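Local structure of cytosine-specific methyltransferase (Escherichia coli O157:H7 EDL933, 3G7U) at residues 269-272 with 273-277; 320-323 with 324-328; 150-153 with 154-157. The protein probably transfers a methyl group from S-adenosyl-L-methionine to carbon 5 of cytosines in DNA, as C5-methyltransferases do. All coordinates share one frame; numbering follows the deposited sequence.

Contact 1: 269-272 with 273-277; sequences ASLS and FGETD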
loop_
_atom_site.group_PDB
_atom_site.type_symbol
_atom_site.label_atom_id
_atom_site.label_comp_id
_atom_site.label_asym_id
_atom_site.label_seq_id
_atom_site.Cartn_x
_atom_site.Cartn_y
_atom_site.Cartn_z
ATOM N N ALA A 269 -2.602 -21.333 -21.231
ATOM C CA ALA A 269 -3.705 -21.139 -22.189
ATOM C C ALA A 269 -4.888 -22.057 -21.886
ATOM O O ALA A 269 -6.026 -21.711 -22.184
ATOM C CB ALA A 269 -3.228 -21.362 -23.613
ATOM N N SER A 270 -4.608 -23.204 -21.269
ATOM C CA SER A 270 -5.660 -24.178 -21.034
ATOM C C SER A 270 -6.407 -23.942 -19.720
ATOM O O SER A 270 -7.422 -24.583 -19.455
ATOM C CB SER A 270 -5.100 -25.595 -21.134
ATOM O OG SER A 270 -4.731 -25.873 -22.479
ATOM N N LEU A 271 -5.931 -22.989 -18.913
ATOM C CA LEU A 271 -6.575 -22.718 -17.623
ATOM C C LEU A 271 -7.920 -22.004 -17.783
ATOM O O LEU A 271 -8.066 -21.057 -18.567
ATOM C CB LEU A 271 -5.629 -21.942 -16.686
ATOM C CG LEU A 271 -4.352 -22.657 -16.239
ATOM C CD1 LEU A 271 -3.486 -21.712 -15.426
ATOM C CD2 LEU A 271 -4.648 -23.930 -15.425
ATOM N N SER A 272 -8.933 -22.498 -17.081
ATOM C CA SER A 272 -10.199 -21.778 -17.013
ATOM C C SER A 272 -10.059 -20.682 -15.946
ATOM O O SER A 272 -9.180 -20.750 -15.079
ATOM C CB SER A 272 -11.369 -22.727 -16.680
ATOM O OG SER A 272 -11.688 -23.595 -17.765
ATOM N N PHE A 273 -10.919 -19.673 -16.017
ATOM C CA PHE A 273 -10.964 -18.627 -14.994
ATOM C C PHE A 273 -10.965 -19.206 -13.567
ATOM O O PHE A 273 -11.690 -20.163 -13.267
ATOM C CB PHE A 273 -12.187 -17.760 -15.212
ATOM C CG PHE A 273 -12.242 -17.107 -16.567
ATOM C CD1 PHE A 273 -11.084 -16.704 -17.224
ATOM C CD2 PHE A 273 -13.461 -16.851 -17.170
ATOM C CE1 PHE A 273 -11.152 -16.063 -18.472
ATOM C CE2 PHE A 273 -13.536 -16.225 -18.419
ATOM C CZ PHE A 273 -12.376 -15.838 -19.072
ATOM N N GLY A 274 -10.101 -18.688 -12.700
ATOM C CA GLY A 274 -10.048 -19.163 -11.327
ATOM C C GLY A 274 -9.255 -20.427 -11.097
ATOM O O GLY A 274 -9.028 -20.820 -9.936
ATOM N N GLU A 275 -8.812 -21.078 -12.175
ATOM C CA GLU A 275 -8.100 -22.350 -12.037
ATOM C C GLU A 275 -6.646 -22.179 -11.637
ATOM O O GLU A 275 -5.934 -21.335 -12.174
ATOM C CB GLU A 275 -8.212 -23.179 -13.334
ATOM C CG GLU A 275 -7.892 -24.654 -13.163
ATOM C CD GLU A 275 -7.921 -25.438 -14.470
ATOM O OE1 GLU A 275 -8.530 -24.981 -15.473
ATOM O OE2 GLU A 275 -7.316 -26.528 -14.478
ATOM N N THR A 276 -6.208 -22.994 -10.692
ATOM C CA THR A 276 -4.843 -23.000 -10.254
ATOM C C THR A 276 -4.111 -24.031 -11.106
ATOM O O THR A 276 -4.619 -25.134 -11.324
ATOM C CB THR A 276 -4.778 -23.348 -8.774
ATOM O OG1 THR A 276 -5.671 -22.483 -8.062
ATOM C CG2 THR A 276 -3.392 -23.167 -8.229
ATOM N N ASP A 277 -2.949 -23.652 -11.632
ATOM C CA ASP A 277 -2.127 -24.572 -12.387
ATOM C C ASP A 277 -1.558 -25.595 -11.416
ATOM O O ASP A 277 -0.877 -25.225 -10.468
ATOM C CB ASP A 277 -0.995 -23.817 -13.082
ATOM C CG ASP A 277 -0.088 -24.735 -13.883
ATOM O OD1 ASP A 277 -0.570 -25.301 -14.891
ATOM O OD2 ASP A 277 1.096 -24.882 -13.509
#
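Glu275 reaches back over Leu271, the two side chains crossing at about a right angle, so that CD2 of Leu271 lies 3.7 Å from CD of Glu275. With CG anti to the backbone N (chi1 -162°) and the chain extended beyond it, the carboxylate arrives beside the backbone of Ser272. There OE1 of Glu275 accepts from N of Ser272 at 3.0 Å in an almost straight bond of 174°, met on its anti side and 26° out of the carboxylate plane. In addition, N of Glu275 donates to O of Ser272 at 2.9 Å, closing a type II beta turn from Ser272 to Glu275 in which Gly274 takes the positive phi of the third place. Leu271 also crosses Asp277 at about a right angle, CD1 of Leu271 standing 4.0 Å from CB of Asp277. The carboxylate of Asp277 turns to other partners, a salt bridge with Arg267 and the backbone N of Ser280. The turn lies at the surface, in the long loop between helix 262-269 and helix 321-328; Arg267 links it to the former, while Arg284, further along that loop, bonds to O of Leu271.

Contact 2: 320-323 with 324-328; sequences TPRE and AARLQ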
loop_
_atom_site.group_PDB
_atom_site.type_symbol
_atom_site.label_atom_id
_atom_site.label_comp_id
_atom_site.label_asym_id
_atom_site.label_seq_id
_atom_site.Cartn_x
_atom_site.Cartn_y
_atom_site.Cartn_z
ATOM N N THR A 320 1.976 -8.644 -15.495
ATOM C CA THR A 320 3.104 -7.756 -15.464
ATOM C C THR A 320 3.096 -6.987 -14.147
ATOM O O THR A 320 2.080 -6.944 -13.437
ATOM C CB THR A 320 3.028 -6.713 -16.593
ATOM O OG1 THR A 320 1.895 -5.891 -16.363
ATOM C CG2 THR A 320 2.891 -7.376 -17.944
ATOM N N PRO A 321 4.242 -6.403 -13.783
ATOM C CA PRO A 321 4.205 -5.543 -12.586
ATOM C C PRO A 321 3.138 -4.448 -12.661
ATOM O O PRO A 321 2.502 -4.126 -11.649
ATOM C CB PRO A 321 5.610 -4.912 -12.584
ATOM C CG PRO A 321 6.464 -5.909 -13.230
ATOM C CD PRO A 321 5.602 -6.578 -14.316
ATOM N N ARG A 322 2.948 -3.845 -13.831
ATOM C CA ARG A 322 1.956 -2.771 -13.896
ATOM C C ARG A 322 0.543 -3.324 -13.698
ATOM O O ARG A 322 -0.281 -2.696 -13.051
ATOM C CB ARG A 322 2.044 -1.981 -15.211
ATOM C CG ARG A 322 0.995 -0.849 -15.406
ATOM C CD ARG A 322 0.969 0.201 -14.288
ATOM N NE ARG A 322 2.219 0.940 -14.201
ATOM C CZ ARG A 322 2.577 1.687 -13.159
ATOM N NH1 ARG A 322 1.751 1.837 -12.121
ATOM N NH2 ARG A 322 3.745 2.327 -13.176
ATOM N N GLU A 323 0.292 -4.532 -14.192
ATOM C CA GLU A 323 -1.007 -5.172 -13.960
ATOM C C GLU A 323 -1.236 -5.466 -12.489
ATOM O O GLU A 323 -2.327 -5.209 -11.977
ATOM C CB GLU A 323 -1.134 -6.454 -14.798
ATOM C CG GLU A 323 -1.305 -6.112 -16.302
ATOM C CD GLU A 323 -1.096 -7.289 -17.272
ATOM O OE1 GLU A 323 -0.583 -8.353 -16.864
ATOM O OE2 GLU A 323 -1.423 -7.128 -18.485
ATOM N N ALA A 324 -0.212 -5.986 -11.810
ATOM C CA ALA A 324 -0.287 -6.195 -10.380
ATOM C C ALA A 324 -0.536 -4.887 -9.618
ATOM O O ALA A 324 -1.339 -4.866 -8.646
ATOM C CB ALA A 324 0.983 -6.856 -9.881
ATOM N N ALA A 325 0.145 -3.823 -10.037
ATOM C CA ALA A 325 -0.010 -2.476 -9.418
ATOM C C ALA A 325 -1.439 -2.029 -9.550
ATOM O O ALA A 325 -2.032 -1.514 -8.590
ATOM C CB ALA A 325 0.897 -1.458 -10.079
ATOM N N ARG A 326 -2.024 -2.215 -10.754
ATOM C CA ARG A 326 -3.404 -1.811 -10.921
ATOM C C ARG A 326 -4.321 -2.627 -10.024
ATOM O O ARG A 326 -5.245 -2.095 -9.389
ATOM C CB ARG A 326 -3.823 -1.984 -12.376
ATOM C CG ARG A 326 -3.192 -0.996 -13.313
ATOM C CD ARG A 326 -4.142 -0.770 -14.457
ATOM N NE ARG A 326 -3.744 0.294 -15.409
ATOM C CZ ARG A 326 -4.336 0.455 -16.585
ATOM N NH1 ARG A 326 -3.943 1.402 -17.434
ATOM N NH2 ARG A 326 -5.326 -0.373 -16.915
ATOM N N LEU A 327 -4.090 -3.920 -9.966
ATOM C CA LEU A 327 -4.958 -4.752 -9.176
ATOM C C LEU A 327 -4.845 -4.439 -7.675
ATOM O O LEU A 327 -5.770 -4.687 -6.918
ATOM C CB LEU A 327 -4.622 -6.218 -9.456
ATOM C CG LEU A 327 -4.935 -6.604 -10.913
ATOM C CD1 LEU A 327 -4.313 -7.984 -11.182
ATOM C CD2 LEU A 327 -6.490 -6.688 -11.114
ATOM N N GLN A 328 -3.717 -3.874 -7.254
ATOM C CA GLN A 328 -3.517 -3.550 -5.839
ATOM C C GLN A 328 -4.070 -2.167 -5.495
ATOM O O GLN A 328 -4.218 -1.851 -4.325
ATOM C CB GLN A 328 -2.012 -3.683 -5.511
ATOM C CG GLN A 328 -1.569 -3.438 -4.106
ATOM C CD GLN A 328 -2.055 -4.483 -3.135
ATOM O OE1 GLN A 328 -2.488 -5.577 -3.517
ATOM N NE2 GLN A 328 -1.990 -4.145 -1.851
#
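Arg326 lays the start of its side chain over the carbonyls of Arg322 and Glu323, one turn back. Its CB sits 3.6 Å from O of Glu323, and its CG comes to 3.4 Å from O of Arg322, the same oxygen that takes the backbone N of Arg326 in a helical hydrogen bond. Here CG is anti to the carbonyl carbon (chi1 -71°), and from CG to NE the chain runs extended, carrying CD and NE off the helix. At the tip NH1 forms a salt bridge with Asp332, and NH2 donates to the carbonyls of Ala196 and Tyr198, which spreads the guanidinium between two parts of the fold; Leu230 and Trp231 of helix 225-231 pack on the same side chain. The sequence TPREAARLQ matches the conserved motif IX of cytosine C5-methyltransferases, and the N-terminus of helix 321-328 is closed by a capping box, with Thr320 at the N-cap. In that box N of Glu323 donates to OG1 of Thr320 at 3.0 Å, and OE1 of Glu323 accepts from N of Thr320 at 2.9 Å, the donor standing above the carboxylate plane. The same OE1 is in a salt bridge with Arg317, so two donors grip it in a buried setting, which would be expected to stabilise its negative charge. Arg322, bent at chi2 and chi3, brings NH1 to 4.0 Å from CB of Ala325, while its NE and NH2 bond to the carbonyls of Ser253 and Phe334. CG of Leu327 lies only 3.1 Å from O of Glu323, which also accepts from N of Leu327 at 3.0 Å.

Contact 3: 150-153 with 154-157; sequences KVKA and SDYG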
loop_
_atom_site.group_PDB
_atom_site.type_symbol
_atom_site.label_atom_id
_atom_site.label_comp_id
_atom_site.label_asym_id
_atom_site.label_seq_id
_atom_site.Cartn_x
_atom_site.Cartn_y
_atom_site.Cartn_z
ATOM N N LYS A 150 -11.236 -4.708 10.506
ATOM C CA LYS A 150 -10.743 -5.725 9.572
ATOM C C LYS A 150 -11.458 -5.429 8.273
ATOM O O LYS A 150 -12.698 -5.371 8.224
ATOM C CB LYS A 150 -11.039 -7.146 10.068
ATOM C CG LYS A 150 -10.309 -8.231 9.259
ATOM C CD LYS A 150 -10.624 -9.648 9.771
ATOM C CE LYS A 150 -9.693 -10.664 9.102
ATOM N NZ LYS A 150 -9.854 -12.130 9.517
ATOM N N VAL A 151 -10.708 -5.133 7.221
ATOM C CA VAL A 151 -11.369 -4.733 5.974
ATOM C C VAL A 151 -10.988 -5.653 4.836
ATOM O O VAL A 151 -9.920 -6.225 4.857
ATOM C CB VAL A 151 -11.075 -3.274 5.551
ATOM C CG1 VAL A 151 -11.621 -2.276 6.569
ATOM C CG2 VAL A 151 -9.598 -3.059 5.333
ATOM N N LYS A 152 -11.866 -5.757 3.850
ATOM C CA LYS A 152 -11.584 -6.482 2.611
ATOM C C LYS A 152 -11.444 -5.379 1.574
ATOM O O LYS A 152 -12.322 -4.561 1.425
ATOM C CB LYS A 152 -12.752 -7.427 2.267
ATOM C CG LYS A 152 -12.472 -8.443 1.144
ATOM C CD LYS A 152 -13.618 -9.459 0.967
ATOM C CE LYS A 152 -14.826 -8.823 0.274
ATOM N NZ LYS A 152 -16.009 -9.743 0.114
ATOM N N ALA A 153 -10.323 -5.362 0.862
ATOM C CA ALA A 153 -10.010 -4.256 -0.020
ATOM C C ALA A 153 -11.050 -4.002 -1.060
ATOM O O ALA A 153 -11.307 -2.838 -1.438
ATOM C CB ALA A 153 -8.608 -4.455 -0.675
ATOM N N SER A 154 -11.651 -5.077 -1.556
ATOM C CA SER A 154 -12.617 -4.955 -2.660
ATOM C C SER A 154 -13.906 -4.184 -2.279
ATOM O O SER A 154 -14.538 -3.543 -3.139
ATOM C CB SER A 154 -12.946 -6.335 -3.238
ATOM O OG SER A 154 -13.295 -7.251 -2.230
ATOM N N ASP A 155 -14.230 -4.192 -0.983
ATOM C CA ASP A 155 -15.339 -3.390 -0.450
ATOM C C ASP A 155 -15.056 -1.898 -0.597
ATOM O O ASP A 155 -15.983 -1.102 -0.561
ATOM C CB ASP A 155 -15.596 -3.722 1.016
ATOM C CG ASP A 155 -16.140 -5.122 1.227
ATOM O OD1 ASP A 155 -16.642 -5.746 0.265
ATOM O OD2 ASP A 155 -16.075 -5.614 2.374
ATOM N N TYR A 156 -13.783 -1.510 -0.779
ATOM C CA TYR A 156 -13.465 -0.089 -0.972
ATOM C C TYR A 156 -13.146 0.276 -2.401
ATOM O O TYR A 156 -12.751 1.413 -2.694
ATOM C CB TYR A 156 -12.339 0.362 -0.040
ATOM C CG TYR A 156 -12.754 0.312 1.399
ATOM C CD1 TYR A 156 -13.180 1.465 2.060
ATOM C CD2 TYR A 156 -12.749 -0.888 2.101
ATOM C CE1 TYR A 156 -13.579 1.420 3.396
ATOM C CE2 TYR A 156 -13.128 -0.950 3.437
ATOM C CZ TYR A 156 -13.554 0.204 4.069
ATOM O OH TYR A 156 -13.919 0.141 5.379
ATOM N N GLY A 157 -13.376 -0.659 -3.314
ATOM C CA GLY A 157 -13.245 -0.331 -4.724
ATOM C C GLY A 157 -11.833 -0.612 -5.230
ATOM O O GLY A 157 -11.467 -0.107 -6.275
HETATM O O HOH W 1 -14.578 -4.541 4.281
#
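A water joins Asp155 to Lys152, donating to OD2 of Asp155 at 2.7 Å and accepting from the backbone N of Lys152. A direct backbone bond runs alongside this bridge: N of Asp155 donates to O of Lys152 at 3.1 Å, a bent bond of 140° whose donor stands above the carbonyl plane. One residue on, N of Tyr156 reaches O of Ala153 at 2.9 Å in the same tilted manner, the i to i+3 pattern of a 3-10 turn. The Lys152 chain turns at chi3 (75°), which brings CE to 3.3 Å from OG of Ser154 and past the carboxylate of Asp155. Its ammonium nevertheless stays 4.0 Å, measured from NZ, from OD1 of Asp155, beyond a salt bridge, so the attraction between these two exposed side chains is probably loose. On the buried side the Tyr156 ring packs back against the end of the strand. O of Lys152 lies in the ring plane at its edge, 3.8 Å from CD2 of Tyr156. The side chains of Val151 and Tyr156 cross at about a right angle, CG1 of Val151 lying 3.7 Å from CE2 of Tyr156. The phenol oxygen is hydrogen-bonded to O of Phe183, and Tyr358 meets the ring edge-to-face, so both the hydroxyl and the ring have partners beyond the turn. Val355 of helix 353-367 packs against Val151 and Ala153. The 3-10 turn ends strand 143-152 and leads into what is probably motif VIII of the family; this hairpin at the edge of the sheet, its strand 163-171 antiparallel and inserted between 114-119 and 143-152, is typical of the class I, Rossmann-like methyltransferase fold.

How the contacts relate
From the N terminus the chain meets contact 3 first, then contact 1 and last contact 2; the three follow in series, none nested in or crossing another. Contact 3 turns the chain out of edge strand 143-152 on its way to strand 163-171. Contact 1 closes a turn in the long loop that follows helix 262-269, at the surface, and the same loop leads on to contact 2, the opening turns of helix 321-328. Contacts 1 and 2 lie on the same side of the chain's centre, their centres about 19 Å apart. Contacts 2 and 3 come nearest, about 6 Å between closest atoms without touching, and Arg162, whose backbone bonds to Ala153 and whose side chain bonds weakly to Gln328, spans them.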